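Local coordinates for protein Fdc1 (Candida dubliniensis, PDB 4ZAD) that is a prenylated-FMN-dependent decarboxylase that probably converts ferulic, p-coumaric and cinnamic acids reversibly to their vinyl derivatives, at residues Gly288-Tyr293 against Lys449-Ala454. Sequence-based numbering, arbitrary orientation. Where two conformers were deposited one is given.
Sequences GEMHGY and KPFALA. With 4LU (1-deoxy-5-O-phosphono-1-(3,3,4,5-tetramethyl-9,11-dioxo-2,3,8,9,10,11-hexahydro-7H-quinolino[1,8-fg]pteridin-12-ium-7-y l)-D-ribitol), chain E.
With CG of Phe451 anti to its backbone N (chi1 -176°) and CG of His291 anti to its own carbonyl carbon, beside its backbone N, the two rings meet rim to rim. His291 CE1 lies 3.6 Å from Phe451 CE2, the planes are turned 73° apart, and neither ring sits over the other. The flat imidazole also suits the narrow approach to the Leu453-Ala454 backbone, where its ND1 comes to 3.5 Å from Leu453 O. Met290 is extended from CA to SD and brings the sulfur to the edge of the same phenyl ring, 3.9 Å from Phe451 CE2: a Met-aromatic contact in which a polarisable sulfur faces the weakly positive rim. On the way, Met290 CG packs on one face of the imidazole, 3.7 Å above its plane. Leu453, from the turn Phe451-Ala454, backs one face of Phe451 with CB and sends its branched, apolar CD2 end toward the carboxylate of Glu289.

Here a loop of the UbiD family's central, FMN-binding region meets one of its C-terminal region, beside the active site. In one of its two modelled conformers Glu289, the predicted proton donor, has OE2 3.0 Å from C1 of the prenylated flavin and 3.6 Å from Leu453 CD2. In that conformer OE1 takes a hydrogen bond from the N-H of Met290 through the anti lone pair, which would restrain the carboxylate's rotation. Gly292 completes the turn Glu289-Gly292 at a positive phi, where a CB would press on the preceding carbonyl oxygen. The turn also reaches the dimer partner: the carbonyl O of His291 accepts a hydrogen bond from Trp430 NE1 of the second subunit.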
loop_
_atom_site.group_PDB
_atom_site.type_symbol
_atom_site.label_atom_id
_atom_site.label_comp_id
_atom_site.label_asym_id
_atom_site.label_seq_id
_atom_site.Cartn_x
_atom_site.Cartn_y
_atom_site.Cartn_z
ATOM N N GLY A 288 -5.766 -22.926 0.590
ATOM C CA GLY A 288 -5.243 -21.599 0.296
ATOM C C GLY A 288 -6.370 -20.586 0.327
ATOM O O GLY A 288 -7.295 -20.657 -0.457
ATOM N N GLU A 289 -6.338 -19.681 1.297
ATOM C CA GLU A 289 -7.492 -18.816 1.571
ATOM C C GLU A 289 -7.154 -17.327 1.482
ATOM O O GLU A 289 -6.043 -16.933 1.126
ATOM C CB GLU A 289 -8.125 -19.156 2.948
ATOM C CG GLU A 289 -9.474 -19.952 2.905
ATOM C CD GLU A 289 -10.754 -19.097 2.909
ATOM O OE1 GLU A 289 -10.757 -17.944 2.418
ATOM O OE2 GLU A 289 -11.784 -19.613 3.413
ATOM N N MET A 290 -8.149 -16.532 1.855
ATOM C CA MET A 290 -8.253 -15.104 1.608
ATOM C C MET A 290 -7.124 -14.174 2.034
ATOM O O MET A 290 -7.082 -13.024 1.573
ATOM C CB MET A 290 -9.579 -14.600 2.230
ATOM C CG MET A 290 -9.652 -14.733 3.751
ATOM S SD MET A 290 -11.251 -14.220 4.357
ATOM C CE MET A 290 -11.099 -12.467 4.029
ATOM N N HIS A 291 -6.224 -14.630 2.893
ATOM C CA HIS A 291 -5.109 -13.792 3.296
ATOM C C HIS A 291 -3.861 -14.132 2.526
ATOM O O HIS A 291 -2.822 -13.534 2.752
ATOM C CB HIS A 291 -4.907 -13.887 4.782
ATOM C CG HIS A 291 -6.119 -13.489 5.558
ATOM N ND1 HIS A 291 -6.823 -14.375 6.341
ATOM C CD2 HIS A 291 -6.780 -12.306 5.640
ATOM C CE1 HIS A 291 -7.846 -13.749 6.898
ATOM N NE2 HIS A 291 -7.851 -12.497 6.480
ATOM N N GLY A 292 -3.970 -15.082 1.605
ATOM C CA GLY A 292 -2.883 -15.392 0.690
ATOM C C GLY A 292 -1.964 -16.549 1.054
ATOM O O GLY A 292 -0.941 -16.745 0.371
ATOM N N TYR A 293 -2.313 -17.317 2.098
ATOM C CA TYR A 293 -1.556 -18.529 2.481
ATOM C C TYR A 293 -2.351 -19.848 2.370
ATOM O O TYR A 293 -3.575 -19.880 2.514
ATOM C CB TYR A 293 -1.029 -18.399 3.916
ATOM C CG TYR A 293 -0.311 -17.100 4.171
ATOM C CD1 TYR A 293 -1.025 -15.920 4.460
ATOM C CD2 TYR A 293 1.057 -17.025 4.114
ATOM C CE1 TYR A 293 -0.392 -14.734 4.662
ATOM C CE2 TYR A 293 1.693 -15.846 4.329
ATOM C CZ TYR A 293 0.960 -14.697 4.585
ATOM O OH TYR A 293 1.612 -13.517 4.804
ATOM N N LYS A 449 -13.657 -11.385 19.863
ATOM C CA LYS A 449 -13.273 -12.653 19.232
ATOM C C LYS A 449 -12.422 -12.355 17.997
ATOM O O LYS A 449 -12.872 -11.639 17.103
ATOM C CB LYS A 449 -14.504 -13.504 18.847
ATOM N N PRO A 450 -11.183 -12.901 17.947
ATOM C CA PRO A 450 -10.336 -12.734 16.767
ATOM C C PRO A 450 -10.860 -13.593 15.650
ATOM O O PRO A 450 -11.633 -14.497 15.895
ATOM C CB PRO A 450 -8.964 -13.236 17.226
ATOM C CG PRO A 450 -9.257 -14.195 18.307
ATOM C CD PRO A 450 -10.548 -13.788 18.953
ATOM N N PHE A 451 -10.472 -13.264 14.420
ATOM C CA PHE A 451 -10.806 -14.052 13.218
ATOM C C PHE A 451 -9.763 -15.147 13.098
ATOM O O PHE A 451 -8.612 -14.877 12.792
ATOM C CB PHE A 451 -10.813 -13.144 11.976
ATOM C CG PHE A 451 -11.237 -13.824 10.675
ATOM C CD1 PHE A 451 -12.169 -14.846 10.655
ATOM C CD2 PHE A 451 -10.744 -13.351 9.457
ATOM C CE1 PHE A 451 -12.570 -15.417 9.431
ATOM C CE2 PHE A 451 -11.127 -13.907 8.252
ATOM C CZ PHE A 451 -12.044 -14.932 8.229
ATOM N N ALA A 452 -10.179 -16.376 13.379
ATOM C CA ALA A 452 -9.296 -17.571 13.327
ATOM C C ALA A 452 -8.546 -17.826 12.021
ATOM O O ALA A 452 -7.527 -18.484 12.062
ATOM C CB ALA A 452 -10.076 -18.860 13.716
ATOM N N LEU A 453 -9.043 -17.361 10.879
ATOM C CA LEU A 453 -8.265 -17.489 9.636
ATOM C C LEU A 453 -7.100 -16.490 9.490
ATOM O O LEU A 453 -6.140 -16.809 8.794
ATOM C CB LEU A 453 -9.146 -17.426 8.394
ATOM C CG LEU A 453 -9.874 -18.708 7.947
ATOM C CD1 LEU A 453 -10.928 -19.201 8.995
ATOM C CD2 LEU A 453 -10.526 -18.489 6.552
ATOM N N ALA A 454 -7.155 -15.307 10.113
ATOM C CA ALA A 454 -6.029 -14.365 10.047
ATOM C C ALA A 454 -4.776 -15.156 10.294
ATOM O O ALA A 454 -4.719 -15.910 11.273
ATOM C CB ALA A 454 -6.116 -13.283 11.093
HETATM C C9 4LU E . -17.004 -16.108 0.733
HETATM C C8 4LU E . -16.844 -16.278 -0.648
HETATM C C7 4LU E . -16.099 -17.353 -1.155
HETATM C C10 4LU E . -16.943 -18.210 3.764
HETATM C C6 4LU E . -15.419 -18.254 -0.182
HETATM N N3 4LU E . -16.509 -20.346 5.408
HETATM C C2 4LU E . -17.369 -19.390 5.779
HETATM C C13 4LU E . -15.645 -20.430 -1.106
HETATM C C5 4LU E . -14.637 -19.409 -0.635
HETATM C C1 4LU E . -14.266 -19.830 1.812
HETATM O O2 4LU E . -17.950 -19.536 6.862
HETATM N N1 4LU E . -17.583 -18.326 4.966
HETATM C C4 4LU E . -15.833 -20.275 4.243
HETATM O O4 4LU E . -15.062 -21.241 4.028
HETATM C C4A 4LU E . -16.018 -19.210 3.392
HETATM N N5 4LU E . -15.035 -18.854 2.203
HETATM C C3 4LU E . -14.046 -20.138 0.475
HETATM C C12 4LU E . -13.667 -19.113 -1.775
HETATM C C5A 4LU E . -15.588 -17.992 1.271
HETATM C C7M 4LU E . -15.921 -17.593 -2.631
HETATM C C8M 4LU E . -17.550 -15.292 -1.541
HETATM C C9A 4LU E . -16.534 -17.026 1.685
HETATM N N10 4LU E . -17.192 -17.139 2.960
HETATM C "C1'" 4LU E . -17.654 -15.944 3.679
HETATM C "C2'" 4LU E . -19.178 -16.016 3.781
HETATM O "O2'" 4LU E . -19.709 -16.346 2.482
HETATM C "C3'" 4LU E . -19.792 -14.715 4.315
HETATM O "O3'" 4LU E . -19.334 -14.476 5.663
HETATM C "C4'" 4LU E . -21.335 -14.744 4.296
HETATM O "O4'" 4LU E . -21.839 -13.673 5.101
HETATM C "C5'" 4LU E . -21.889 -16.056 4.878
HETATM O "O5'" 4LU E . -23.301 -16.100 4.934
HETATM P P 4LU E . -24.131 -15.906 6.274
HETATM O O2P 4LU E . -25.508 -16.287 5.730
HETATM O O3P 4LU E . -23.889 -14.423 6.628
HETATM O O1P 4LU E . -23.533 -16.857 7.289
#